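Local coordinates for protein phosphodiesterase (Salpingoeca rosetta, PDB 7CJ3) that holds retinal inside a bundle of transmembrane helices of the bacteriorhodopsin-like family, forming the membrane domain of a protein named as a phosphodiesterase, at residues W32-A43 and I104-Y115; K54-T65 and F250-C258. One frame throughout, in Å; residues are numbered along the deposited sequence.

Contact 1: W32-A43 and I104-Y115; sequences WLCVMGSLIFFA and ISYLSMATLNLY
Ile-104 lies over one face of the Trp-32 indole: its methyl CD1 stands 3.6 Å from the centroid of the six-membered ring, in a CH-pi contact. CG1 of the same isoleucine lies over that face as well, near CZ2. On the opposite face Met-36 contributes its CB from one helical turn further along, and the indole is thus sandwiched between aliphatic groups of both segments. At the rim, OG of Ser-108 comes in near the ring plane, 3.5 Å from CH2 of Trp-32, while NE1 of Trp-32 makes a weak bond of 3.1 Å to OG of Ser-105, a hydroxyl also hydrogen-bonded to the carbonyl of Val-101. Trp-32 carries CG anti to its backbone N (chi1 -170°), and the indole reaches across the 12.0 Å between the axes of the two short helical segments to Ile-104 and Ser-105.

The second anchor is backbone. Past the last turn of helix 104-111 the chain swings over to the end of the other helix, and Tyr-115 N donates to Leu-39 O (2.9 Å), almost straight at 174°. CD2 of Leu-114 nestles between CB of Leu-39 and CG1 of Ile-40 (3.8 Å to the latter), and CB of Tyr-115 packs on CD2 of Leu-39.

Here the N-terminal helix 17-41 packs, locally almost parallel, on helix 86-111 of the bacteriorhodopsin-like bundle. Asn-113 is hydrogen-bonded through OD1 to Ser-48 of helix 45-54. Met-36 and Leu-114 both rest on Met-129 of helix 128-149, and the short strand 117-118 follows soon after Tyr-115.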
loop_
_atom_site.group_PDB
_atom_site.type_symbol
_atom_site.label_atom_id
_atom_site.label_comp_id
_atom_site.label_asym_id
_atom_site.label_seq_id
_atom_site.Cartn_x
_atom_site.Cartn_y
_atom_site.Cartn_z
ATOM N N TRP B 32 5.087 -22.466 4.798
ATOM C CA TRP B 32 4.443 -21.792 3.649
ATOM C C TRP B 32 4.761 -22.553 2.349
ATOM O O TRP B 32 3.812 -23.025 1.685
ATOM C CB TRP B 32 4.872 -20.331 3.595
ATOM C CG TRP B 32 4.044 -19.582 2.605
ATOM C CD1 TRP B 32 2.831 -19.008 2.804
ATOM C CD2 TRP B 32 4.354 -19.412 1.218
ATOM N NE1 TRP B 32 2.378 -18.454 1.644
ATOM C CE2 TRP B 32 3.282 -18.698 0.649
ATOM C CE3 TRP B 32 5.445 -19.787 0.415
ATOM C CZ2 TRP B 32 3.259 -18.355 -0.704
ATOM C CZ3 TRP B 32 5.427 -19.436 -0.917
ATOM C CH2 TRP B 32 4.344 -18.733 -1.468
ATOM N N LEU B 33 6.052 -22.703 2.040
ATOM C CA LEU B 33 6.562 -23.390 0.826
ATOM C C LEU B 33 5.960 -24.789 0.685
ATOM O O LEU B 33 5.532 -25.143 -0.430
ATOM C CB LEU B 33 8.083 -23.488 0.930
ATOM C CG LEU B 33 8.839 -22.182 0.691
ATOM C CD1 LEU B 33 10.281 -22.307 1.176
ATOM C CD2 LEU B 33 8.759 -21.769 -0.785
ATOM N N CYS B 34 5.924 -25.561 1.768
ATOM C CA CYS B 34 5.335 -26.928 1.759
ATOM C C CYS B 34 3.874 -26.848 1.315
ATOM O O CYS B 34 3.455 -27.612 0.414
ATOM C CB CYS B 34 5.471 -27.585 3.128
ATOM S SG CYS B 34 7.175 -27.664 3.713
ATOM N N VAL B 35 3.120 -25.924 1.904
ATOM C CA VAL B 35 1.669 -25.790 1.627
ATOM C C VAL B 35 1.518 -25.304 0.188
ATOM O O VAL B 35 0.686 -25.860 -0.556
ATOM C CB VAL B 35 1.024 -24.846 2.646
ATOM C CG1 VAL B 35 -0.438 -24.580 2.308
ATOM C CG2 VAL B 35 1.192 -25.364 4.063
ATOM N N MET B 36 2.340 -24.343 -0.210
ATOM C CA MET B 36 2.332 -23.825 -1.596
ATOM C C MET B 36 2.685 -24.951 -2.573
ATOM O O MET B 36 1.980 -25.097 -3.607
ATOM C CB MET B 36 3.346 -22.697 -1.761
ATOM C CG MET B 36 3.080 -21.790 -2.940
ATOM S SD MET B 36 4.178 -22.124 -4.316
ATOM C CE MET B 36 5.764 -22.290 -3.494
ATOM N N GLY B 37 3.741 -25.707 -2.262
ATOM C CA GLY B 37 4.096 -26.940 -2.981
ATOM C C GLY B 37 2.857 -27.752 -3.311
ATOM O O GLY B 37 2.515 -27.927 -4.528
ATOM N N SER B 38 2.167 -28.207 -2.266
ATOM C CA SER B 38 1.098 -29.222 -2.413
ATOM C C SER B 38 -0.069 -28.617 -3.184
ATOM O O SER B 38 -0.639 -29.339 -4.021
ATOM C CB SER B 38 0.715 -29.762 -1.088
ATOM O OG SER B 38 1.464 -29.083 -0.083
ATOM N N LEU B 39 -0.350 -27.325 -2.966
ATOM C CA LEU B 39 -1.423 -26.562 -3.687
ATOM C C LEU B 39 -1.128 -26.499 -5.198
ATOM O O LEU B 39 -2.081 -26.575 -6.007
ATOM C CB LEU B 39 -1.556 -25.172 -3.060
ATOM C CG LEU B 39 -2.264 -25.144 -1.704
ATOM C CD1 LEU B 39 -2.471 -23.711 -1.238
ATOM C CD2 LEU B 39 -3.596 -25.879 -1.761
ATOM N N ILE B 40 0.151 -26.431 -5.592
ATOM C CA ILE B 40 0.553 -26.470 -7.031
ATOM C C ILE B 40 0.320 -27.880 -7.593
ATOM O O ILE B 40 -0.303 -27.993 -8.697
ATOM C CB ILE B 40 2.009 -26.000 -7.212
ATOM C CG1 ILE B 40 2.080 -24.473 -7.036
ATOM C CG2 ILE B 40 2.562 -26.407 -8.588
ATOM C CD1 ILE B 40 3.468 -23.911 -6.926
ATOM N N PHE B 41 0.820 -28.893 -6.876
ATOM C CA PHE B 41 0.853 -30.309 -7.324
ATOM C C PHE B 41 -0.586 -30.805 -7.502
ATOM O O PHE B 41 -0.863 -31.465 -8.527
ATOM C CB PHE B 41 1.696 -31.157 -6.361
ATOM C CG PHE B 41 3.132 -30.687 -6.176
ATOM C CD1 PHE B 41 3.889 -31.025 -5.062
ATOM C CD2 PHE B 41 3.735 -29.891 -7.149
ATOM C CE1 PHE B 41 5.197 -30.570 -4.929
ATOM C CE2 PHE B 41 5.032 -29.441 -7.009
ATOM C CZ PHE B 41 5.764 -29.773 -5.899
ATOM N N PHE B 42 -1.509 -30.423 -6.603
ATOM C CA PHE B 42 -2.917 -30.917 -6.615
ATOM C C PHE B 42 -3.865 -29.959 -7.355
ATOM O O PHE B 42 -5.043 -30.239 -7.402
ATOM C CB PHE B 42 -3.377 -31.220 -5.191
ATOM C CG PHE B 42 -2.711 -32.413 -4.553
ATOM C CD1 PHE B 42 -2.903 -33.689 -5.069
ATOM C CD2 PHE B 42 -1.946 -32.275 -3.400
ATOM C CE1 PHE B 42 -2.308 -34.795 -4.475
ATOM C CE2 PHE B 42 -1.370 -33.379 -2.791
ATOM C CZ PHE B 42 -1.544 -34.637 -3.335
ATOM N N ALA B 43 -3.391 -28.875 -7.954
ATOM C CA ALA B 43 -4.268 -27.926 -8.668
ATOM C C ALA B 43 -4.944 -28.609 -9.859
ATOM O O ALA B 43 -4.367 -29.512 -10.415
ATOM C CB ALA B 43 -3.485 -26.715 -9.103
ATOM N N ILE B 104 3.841 -12.816 -0.691
ATOM C CA ILE B 104 4.048 -13.968 -1.619
ATOM C C ILE B 104 2.783 -14.827 -1.701
ATOM O O ILE B 104 2.579 -15.408 -2.796
ATOM C CB ILE B 104 5.284 -14.815 -1.286
ATOM C CG1 ILE B 104 5.219 -15.402 0.129
ATOM C CG2 ILE B 104 6.543 -14.000 -1.513
ATOM C CD1 ILE B 104 6.464 -16.193 0.564
ATOM N N SER B 105 1.970 -14.926 -0.632
ATOM C CA SER B 105 0.725 -15.735 -0.708
ATOM C C SER B 105 -0.166 -15.069 -1.756
ATOM O O SER B 105 -0.719 -15.769 -2.631
ATOM C CB SER B 105 0.026 -15.936 0.609
ATOM O OG SER B 105 0.923 -15.746 1.693
ATOM N N TYR B 106 -0.256 -13.746 -1.718
ATOM C CA TYR B 106 -1.159 -13.017 -2.643
ATOM C C TYR B 106 -0.583 -13.074 -4.066
ATOM O O TYR B 106 -1.396 -13.275 -4.983
ATOM C CB TYR B 106 -1.453 -11.624 -2.082
ATOM C CG TYR B 106 -2.582 -11.614 -1.079
ATOM C CD1 TYR B 106 -3.897 -11.791 -1.486
ATOM C CD2 TYR B 106 -2.345 -11.407 0.273
ATOM C CE1 TYR B 106 -4.946 -11.762 -0.576
ATOM C CE2 TYR B 106 -3.387 -11.380 1.197
ATOM C CZ TYR B 106 -4.704 -11.553 0.777
ATOM O OH TYR B 106 -5.730 -11.546 1.693
ATOM N N LEU B 107 0.747 -12.969 -4.241
ATOM C CA LEU B 107 1.417 -13.101 -5.569
ATOM C C LEU B 107 1.027 -14.445 -6.187
ATOM O O LEU B 107 0.678 -14.461 -7.375
ATOM C CB LEU B 107 2.943 -12.998 -5.426
ATOM C CG LEU B 107 3.749 -13.195 -6.718
ATOM C CD1 LEU B 107 3.298 -12.273 -7.829
ATOM C CD2 LEU B 107 5.225 -12.938 -6.504
ATOM N N SER B 108 1.088 -15.505 -5.377
ATOM C CA SER B 108 0.752 -16.916 -5.713
ATOM C C SER B 108 -0.675 -17.025 -6.262
ATOM O O SER B 108 -0.877 -17.579 -7.365
ATOM C CB SER B 108 0.965 -17.763 -4.477
ATOM O OG SER B 108 2.337 -17.809 -4.140
ATOM N N MET B 109 -1.632 -16.469 -5.520
ATOM C CA MET B 109 -3.078 -16.470 -5.847
ATOM C C MET B 109 -3.350 -15.793 -7.197
ATOM O O MET B 109 -4.175 -16.338 -7.979
ATOM C CB MET B 109 -3.860 -15.822 -4.704
ATOM C CG MET B 109 -3.916 -16.772 -3.468
ATOM S SD MET B 109 -4.758 -16.122 -2.039
ATOM C CE MET B 109 -6.375 -15.770 -2.691
ATOM N N ALA B 110 -2.636 -14.714 -7.507
ATOM C CA ALA B 110 -2.761 -13.943 -8.773
ATOM C C ALA B 110 -2.163 -14.688 -9.980
ATOM O O ALA B 110 -2.719 -14.507 -11.071
ATOM C CB ALA B 110 -2.106 -12.580 -8.614
ATOM N N THR B 111 -1.054 -15.428 -9.802
ATOM C CA THR B 111 -0.139 -15.894 -10.895
ATOM C C THR B 111 -0.170 -17.412 -11.105
ATOM O O THR B 111 0.173 -17.834 -12.224
ATOM C CB THR B 111 1.348 -15.530 -10.675
ATOM O OG1 THR B 111 1.791 -15.863 -9.354
ATOM C CG2 THR B 111 1.634 -14.064 -10.967
ATOM N N LEU B 112 -0.466 -18.211 -10.073
ATOM C CA LEU B 112 -0.353 -19.694 -10.173
ATOM C C LEU B 112 -1.742 -20.327 -10.088
ATOM O O LEU B 112 -2.669 -19.658 -9.589
ATOM C CB LEU B 112 0.585 -20.243 -9.090
ATOM C CG LEU B 112 1.960 -19.596 -9.005
ATOM C CD1 LEU B 112 2.689 -19.991 -7.752
ATOM C CD2 LEU B 112 2.789 -19.946 -10.214
ATOM N N ASN B 113 -1.846 -21.539 -10.651
ATOM C CA ASN B 113 -2.982 -22.492 -10.518
ATOM C C ASN B 113 -2.809 -23.227 -9.185
ATOM O O ASN B 113 -1.875 -24.076 -9.084
ATOM C CB ASN B 113 -3.051 -23.469 -11.691
ATOM C CG ASN B 113 -3.160 -22.757 -13.015
ATOM O OD1 ASN B 113 -4.185 -22.184 -13.339
ATOM N ND2 ASN B 113 -2.086 -22.740 -13.779
ATOM N N LEU B 114 -3.650 -22.872 -8.204
ATOM C CA LEU B 114 -3.620 -23.440 -6.836
ATOM C C LEU B 114 -4.921 -24.209 -6.586
ATOM O O LEU B 114 -5.999 -23.709 -6.914
ATOM C CB LEU B 114 -3.400 -22.327 -5.811
ATOM C CG LEU B 114 -2.099 -21.539 -5.949
ATOM C CD1 LEU B 114 -2.065 -20.399 -4.936
ATOM C CD2 LEU B 114 -0.886 -22.433 -5.759
ATOM N N TYR B 115 -4.781 -25.416 -6.046
ATOM C CA TYR B 115 -5.873 -26.279 -5.542
ATOM C C TYR B 115 -6.703 -25.463 -4.556
ATOM O O TYR B 115 -6.126 -24.722 -3.709
ATOM C CB TYR B 115 -5.311 -27.522 -4.851
ATOM C CG TYR B 115 -6.366 -28.418 -4.270
ATOM C CD1 TYR B 115 -7.365 -28.946 -5.069
ATOM C CD2 TYR B 115 -6.376 -28.707 -2.922
ATOM C CE1 TYR B 115 -8.339 -29.774 -4.545
ATOM C CE2 TYR B 115 -7.338 -29.537 -2.371
ATOM C CZ TYR B 115 -8.312 -30.081 -3.189
ATOM O OH TYR B 115 -9.248 -30.910 -2.645
#

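Contact 2: K54-T65 and F250-C258. With OLC ((2R)-2,3-dihydroxypropyl (9Z)-octadec-9-enoate), chain L; OLC ((2R)-2,3-dihydroxypropyl (9Z)-octadec-9-enoate), chain D.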
loop_
_atom_site.group_PDB
_atom_site.type_symbol
_atom_site.label_atom_id
_atom_site.label_comp_id
_atom_site.label_asym_id
_atom_site.label_seq_id
_atom_site.Cartn_x
_atom_site.Cartn_y
_atom_site.Cartn_z
ATOM N N LYS B 54 -14.949 -16.528 -14.740
ATOM C CA LYS B 54 -16.286 -16.166 -14.192
ATOM C C LYS B 54 -16.146 -14.887 -13.351
ATOM O O LYS B 54 -17.148 -14.142 -13.202
ATOM C CB LYS B 54 -16.836 -17.342 -13.376
ATOM C CG LYS B 54 -18.246 -17.179 -12.815
ATOM C CD LYS B 54 -18.603 -18.144 -11.701
ATOM C CE LYS B 54 -20.086 -18.113 -11.370
ATOM N NZ LYS B 54 -20.932 -18.814 -12.382
ATOM N N PHE B 55 -14.949 -14.661 -12.797
ATOM C CA PHE B 55 -14.643 -13.612 -11.790
ATOM C C PHE B 55 -13.379 -12.883 -12.244
ATOM O O PHE B 55 -12.267 -13.264 -11.821
ATOM C CB PHE B 55 -14.430 -14.251 -10.419
ATOM C CG PHE B 55 -15.596 -15.023 -9.837
ATOM C CD1 PHE B 55 -16.881 -14.498 -9.839
ATOM C CD2 PHE B 55 -15.394 -16.253 -9.224
ATOM C CE1 PHE B 55 -17.934 -15.190 -9.262
ATOM C CE2 PHE B 55 -16.450 -16.943 -8.644
ATOM C CZ PHE B 55 -17.719 -16.410 -8.663
ATOM N N SER B 56 -13.541 -11.875 -13.111
ATOM C CA SER B 56 -12.449 -11.269 -13.909
ATOM C C SER B 56 -11.628 -10.269 -13.094
ATOM O O SER B 56 -10.567 -9.875 -13.577
ATOM C CB SER B 56 -13.044 -10.575 -15.081
ATOM O OG SER B 56 -14.419 -10.792 -15.040
ATOM N N HIS B 57 -12.069 -9.870 -11.908
ATOM C CA HIS B 57 -11.391 -8.824 -11.101
ATOM C C HIS B 57 -10.412 -9.449 -10.108
ATOM O O HIS B 57 -9.595 -8.690 -9.539
ATOM C CB HIS B 57 -12.428 -7.884 -10.468
ATOM C CG HIS B 57 -13.423 -7.380 -11.460
ATOM N ND1 HIS B 57 -13.057 -6.651 -12.595
ATOM C CD2 HIS B 57 -14.746 -7.627 -11.570
ATOM C CE1 HIS B 57 -14.127 -6.422 -13.334
ATOM N NE2 HIS B 57 -15.184 -6.980 -12.713
ATOM N N LEU B 58 -10.447 -10.779 -9.959
ATOM C CA LEU B 58 -9.754 -11.509 -8.860
ATOM C C LEU B 58 -8.229 -11.385 -9.005
ATOM O O LEU B 58 -7.575 -11.104 -7.980
ATOM C CB LEU B 58 -10.262 -12.952 -8.804
ATOM C CG LEU B 58 -11.681 -13.106 -8.251
ATOM C CD1 LEU B 58 -12.054 -14.566 -8.029
ATOM C CD2 LEU B 58 -11.821 -12.370 -6.948
ATOM N N GLN B 59 -7.675 -11.508 -10.211
ATOM C CA GLN B 59 -6.199 -11.426 -10.443
ATOM C C GLN B 59 -5.734 -10.015 -10.050
ATOM O O GLN B 59 -4.715 -9.862 -9.339
ATOM C CB GLN B 59 -5.916 -11.839 -11.902
ATOM C CG GLN B 59 -4.464 -11.843 -12.357
ATOM C CD GLN B 59 -4.392 -12.229 -13.822
ATOM O OE1 GLN B 59 -5.411 -12.602 -14.431
ATOM N NE2 GLN B 59 -3.187 -12.152 -14.375
ATOM N N SER B 60 -6.494 -8.997 -10.430
ATOM C CA SER B 60 -6.177 -7.580 -10.141
ATOM C C SER B 60 -6.107 -7.375 -8.643
ATOM O O SER B 60 -5.167 -6.728 -8.190
ATOM C CB SER B 60 -7.230 -6.684 -10.721
ATOM O OG SER B 60 -7.165 -6.666 -12.142
ATOM N N PHE B 61 -7.104 -7.898 -7.918
ATOM C CA PHE B 61 -7.230 -7.754 -6.448
ATOM C C PHE B 61 -5.990 -8.336 -5.763
ATOM O O PHE B 61 -5.319 -7.614 -5.012
ATOM C CB PHE B 61 -8.511 -8.426 -5.975
ATOM C CG PHE B 61 -9.806 -7.808 -6.438
ATOM C CD1 PHE B 61 -9.834 -6.613 -7.139
ATOM C CD2 PHE B 61 -11.012 -8.413 -6.116
ATOM C CE1 PHE B 61 -11.042 -6.071 -7.572
ATOM C CE2 PHE B 61 -12.217 -7.867 -6.534
ATOM C CZ PHE B 61 -12.227 -6.697 -7.263
ATOM N N TYR B 62 -5.663 -9.589 -6.088
ATOM C CA TYR B 62 -4.512 -10.340 -5.525
ATOM C C TYR B 62 -3.208 -9.639 -5.952
ATOM O O TYR B 62 -2.395 -9.305 -5.053
ATOM C CB TYR B 62 -4.645 -11.838 -5.858
ATOM C CG TYR B 62 -5.985 -12.447 -5.497
ATOM C CD1 TYR B 62 -6.703 -12.039 -4.377
ATOM C CD2 TYR B 62 -6.557 -13.431 -6.289
ATOM C CE1 TYR B 62 -7.951 -12.570 -4.080
ATOM C CE2 TYR B 62 -7.804 -13.978 -6.012
ATOM C CZ TYR B 62 -8.508 -13.549 -4.898
ATOM O OH TYR B 62 -9.745 -14.086 -4.628
ATOM N N GLY B 63 -3.044 -9.349 -7.241
ATOM C CA GLY B 63 -1.886 -8.603 -7.745
ATOM C C GLY B 63 -1.676 -7.356 -6.928
ATOM O O GLY B 63 -0.596 -7.194 -6.338
ATOM N N ALA B 64 -2.712 -6.520 -6.824
ATOM C CA ALA B 64 -2.656 -5.199 -6.170
ATOM C C ALA B 64 -2.284 -5.377 -4.705
ATOM O O ALA B 64 -1.422 -4.617 -4.201
ATOM C CB ALA B 64 -3.976 -4.510 -6.287
ATOM N N THR B 65 -2.923 -6.332 -4.031
ATOM C CA THR B 65 -2.685 -6.604 -2.598
ATOM C C THR B 65 -1.219 -6.966 -2.436
ATOM O O THR B 65 -0.567 -6.535 -1.425
ATOM C CB THR B 65 -3.597 -7.714 -2.093
ATOM O OG1 THR B 65 -4.915 -7.399 -2.514
ATOM C CG2 THR B 65 -3.584 -7.850 -0.589
ATOM N N PHE B 250 -19.348 -12.911 -4.616
ATOM C CA PHE B 250 -18.021 -13.458 -4.267
ATOM C C PHE B 250 -16.956 -12.367 -4.359
ATOM O O PHE B 250 -16.213 -12.152 -3.334
ATOM C CB PHE B 250 -17.683 -14.622 -5.198
ATOM C CG PHE B 250 -16.442 -15.322 -4.738
ATOM C CD1 PHE B 250 -16.413 -15.933 -3.491
ATOM C CD2 PHE B 250 -15.286 -15.295 -5.517
ATOM C CE1 PHE B 250 -15.248 -16.540 -3.044
ATOM C CE2 PHE B 250 -14.127 -15.911 -5.067
ATOM C CZ PHE B 250 -14.112 -16.533 -3.833
ATOM N N GLN B 251 -16.912 -11.710 -5.536
ATOM C CA GLN B 251 -15.927 -10.654 -5.898
ATOM C C GLN B 251 -15.990 -9.477 -4.905
ATOM O O GLN B 251 -14.920 -9.017 -4.477
ATOM C CB GLN B 251 -16.133 -10.196 -7.343
ATOM C CG GLN B 251 -15.868 -11.280 -8.360
ATOM C CD GLN B 251 -15.567 -10.799 -9.760
ATOM O OE1 GLN B 251 -16.459 -10.576 -10.562
ATOM N NE2 GLN B 251 -14.299 -10.660 -10.080
ATOM N N VAL B 252 -17.182 -9.011 -4.524
ATOM C CA VAL B 252 -17.308 -7.918 -3.508
ATOM C C VAL B 252 -16.651 -8.376 -2.202
ATOM O O VAL B 252 -15.877 -7.604 -1.646
ATOM C CB VAL B 252 -18.781 -7.470 -3.317
ATOM C CG1 VAL B 252 -18.990 -6.713 -2.006
ATOM C CG2 VAL B 252 -19.287 -6.618 -4.493
ATOM N N GLY B 253 -16.909 -9.612 -1.758
ATOM C CA GLY B 253 -16.273 -10.215 -0.565
ATOM C C GLY B 253 -14.749 -10.311 -0.663
ATOM O O GLY B 253 -14.058 -10.024 0.354
ATOM N N GLU B 254 -14.226 -10.720 -1.826
ATOM C CA GLU B 254 -12.763 -10.872 -2.066
ATOM C C GLU B 254 -12.076 -9.513 -1.907
ATOM O O GLU B 254 -11.015 -9.450 -1.227
ATOM C CB GLU B 254 -12.539 -11.524 -3.434
ATOM C CG GLU B 254 -12.881 -13.014 -3.421
ATOM C CD GLU B 254 -12.236 -13.749 -2.258
ATOM O OE1 GLU B 254 -12.928 -13.984 -1.267
ATOM O OE2 GLU B 254 -11.034 -14.029 -2.317
ATOM N N ALA B 255 -12.696 -8.459 -2.449
ATOM C CA ALA B 255 -12.223 -7.062 -2.341
ATOM C C ALA B 255 -12.122 -6.683 -0.861
ATOM O O ALA B 255 -11.068 -6.243 -0.410
ATOM C CB ALA B 255 -13.150 -6.144 -3.097
ATOM N N MET B 256 -13.195 -6.895 -0.107
ATOM C CA MET B 256 -13.221 -6.500 1.323
ATOM C C MET B 256 -12.126 -7.283 2.060
ATOM O O MET B 256 -11.439 -6.678 2.902
ATOM C CB MET B 256 -14.602 -6.749 1.933
ATOM C CG MET B 256 -15.677 -5.857 1.317
ATOM S SD MET B 256 -17.403 -6.196 1.845
ATOM C CE MET B 256 -17.248 -6.244 3.631
ATOM N N ASN B 257 -11.910 -8.560 1.698
ATOM C CA ASN B 257 -10.921 -9.430 2.379
ATOM C C ASN B 257 -9.513 -8.865 2.180
ATOM O O ASN B 257 -8.788 -8.725 3.192
ATOM C CB ASN B 257 -11.020 -10.867 1.901
ATOM C CG ASN B 257 -12.113 -11.637 2.605
ATOM O OD1 ASN B 257 -12.266 -11.557 3.823
ATOM N ND2 ASN B 257 -12.846 -12.428 1.842
ATOM N N CYS B 258 -9.177 -8.526 0.929
ATOM C CA CYS B 258 -7.869 -7.955 0.504
ATOM C C CYS B 258 -7.565 -6.671 1.280
ATOM O O CYS B 258 -6.439 -6.576 1.845
ATOM C CB CYS B 258 -7.856 -7.656 -0.987
ATOM S SG CYS B 258 -8.024 -9.158 -1.982
HETATM C C18 OLC L . -4.153 -1.112 0.321
HETATM C C10 OLC L . -9.769 -4.299 -3.654
HETATM C C9 OLC L . -10.607 -3.247 -3.693
HETATM C C17 OLC L . -4.150 -2.510 -0.292
HETATM C C11 OLC L . -8.346 -4.285 -4.156
HETATM C C8 OLC L . -10.108 -1.938 -4.261
HETATM C C24 OLC L . -17.405 -4.399 -13.284
HETATM C C16 OLC L . -4.112 -2.345 -1.765
HETATM C C12 OLC L . -7.560 -4.851 -3.037
HETATM C C7 OLC L . -11.129 -0.866 -4.055
HETATM C C15 OLC L . -5.467 -1.811 -2.230
HETATM C C13 OLC L . -6.280 -4.114 -2.817
HETATM C C6 OLC L . -12.445 -1.259 -4.713
HETATM C C14 OLC L . -6.625 -2.807 -2.160
HETATM C C5 OLC L . -12.429 -1.496 -6.203
HETATM C C4 OLC L . -13.122 -2.803 -6.447
HETATM C C3 OLC L . -13.335 -2.998 -7.944
HETATM C C2 OLC L . -14.378 -2.062 -8.518
HETATM C C21 OLC L . -16.963 -3.224 -11.201
HETATM C C1 OLC L . -15.379 -2.907 -9.255
HETATM C C22 OLC L . -16.268 -3.819 -12.408
HETATM O O19 OLC L . -15.630 -4.022 -8.803
HETATM O O25 OLC L . -16.951 -5.454 -14.157
HETATM O O23 OLC L . -15.398 -2.824 -13.063
HETATM O O20 OLC L . -16.022 -2.418 -10.486
HETATM C C18 OLC D . 0.359 -0.675 -4.180
HETATM C C10 OLC D . -2.020 -5.361 -10.691
HETATM C C9 OLC D . -1.253 -6.367 -11.135
HETATM C C17 OLC D . -0.966 -0.571 -4.888
HETATM C C11 OLC D . -1.507 -4.005 -10.251
HETATM C C8 OLC D . -1.980 -7.628 -11.576
HETATM C C16 OLC D . -0.971 -1.371 -6.178
HETATM C C12 OLC D . -2.579 -2.903 -10.441
HETATM C C7 OLC D . -2.949 -7.320 -12.751
HETATM C C15 OLC D . -1.828 -0.733 -7.260
HETATM C C13 OLC D . -2.840 -2.085 -9.185
HETATM C C6 OLC D . -3.255 -8.523 -13.668
HETATM C C14 OLC D . -1.630 -1.376 -8.609
HETATM C C5 OLC D . -4.611 -8.472 -14.405
#
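OE2 of Glu-254 is gripped twice: Tyr-62 OH donates to it at 2.6 Å, and OE2 receives the bond on its anti lone pair, the one turned away from OE1; Arg-130 forms a salt bridge with it. OE1 is salt-bridged to Arg-243. A bend at chi2 (-49°) folds the carboxylate back beside Tyr-62, whose ring plane stands at 73° to it, and CG of Glu-254 covers one face of the Phe-250 ring.

Around this polar centre the packing is largely apolar. Two bundle helices, 58-81 and 250-277, locally almost parallel, join knob-into-hole: Phe-61 sits among Gln-251, Glu-254, Ala-255 and Cys-258, its CE2 4.0 Å from CB of Ala-255. On the Phe-61/Ala-255 side runs the acyl chain of OLC, (2R)-2,3-dihydroxypropyl (9Z)-octadec-9-enoate, whose O25 is hydrogen-bonded to His-57 NE2 at 2.7 Å. SG of Cys-258 lies at the edge of the Tyr-62 ring, a sulfur-aromatic contact. In the turn before helix 58-65, the Phe-55 ring meets that of Phe-250 obliquely, CE2 to CD2 at 3.7 Å.

Ser-60 of the second subunit packs on His-57 and Phe-61. Chemically, a buried acid is matched by two arginines and a phenol, which probably offsets the cost of burying it between two helices.

From the N terminus the chain meets 32-43, 54-65, 104-115 and 250-258 in turn, so the two contacts cross rather than nest. Contact 1 closes a mainly helical excursion of 60 residues that includes 54-65; contact 2 closes a far longer one of 184 residues that includes 104-115. Their interlock runs through the consecutive helices 58-81 and 86-111, which pack where Ala-110 meets Gln-59 and Gly-63, and where Tyr-106 and Met-109 meet Tyr-62. Contact 1 fixes helix 17-41 to helix 86-111, and contact 2 carries the connection through helix 58-81 to the final helix 250-277, tying both ends of the chain into one bundle.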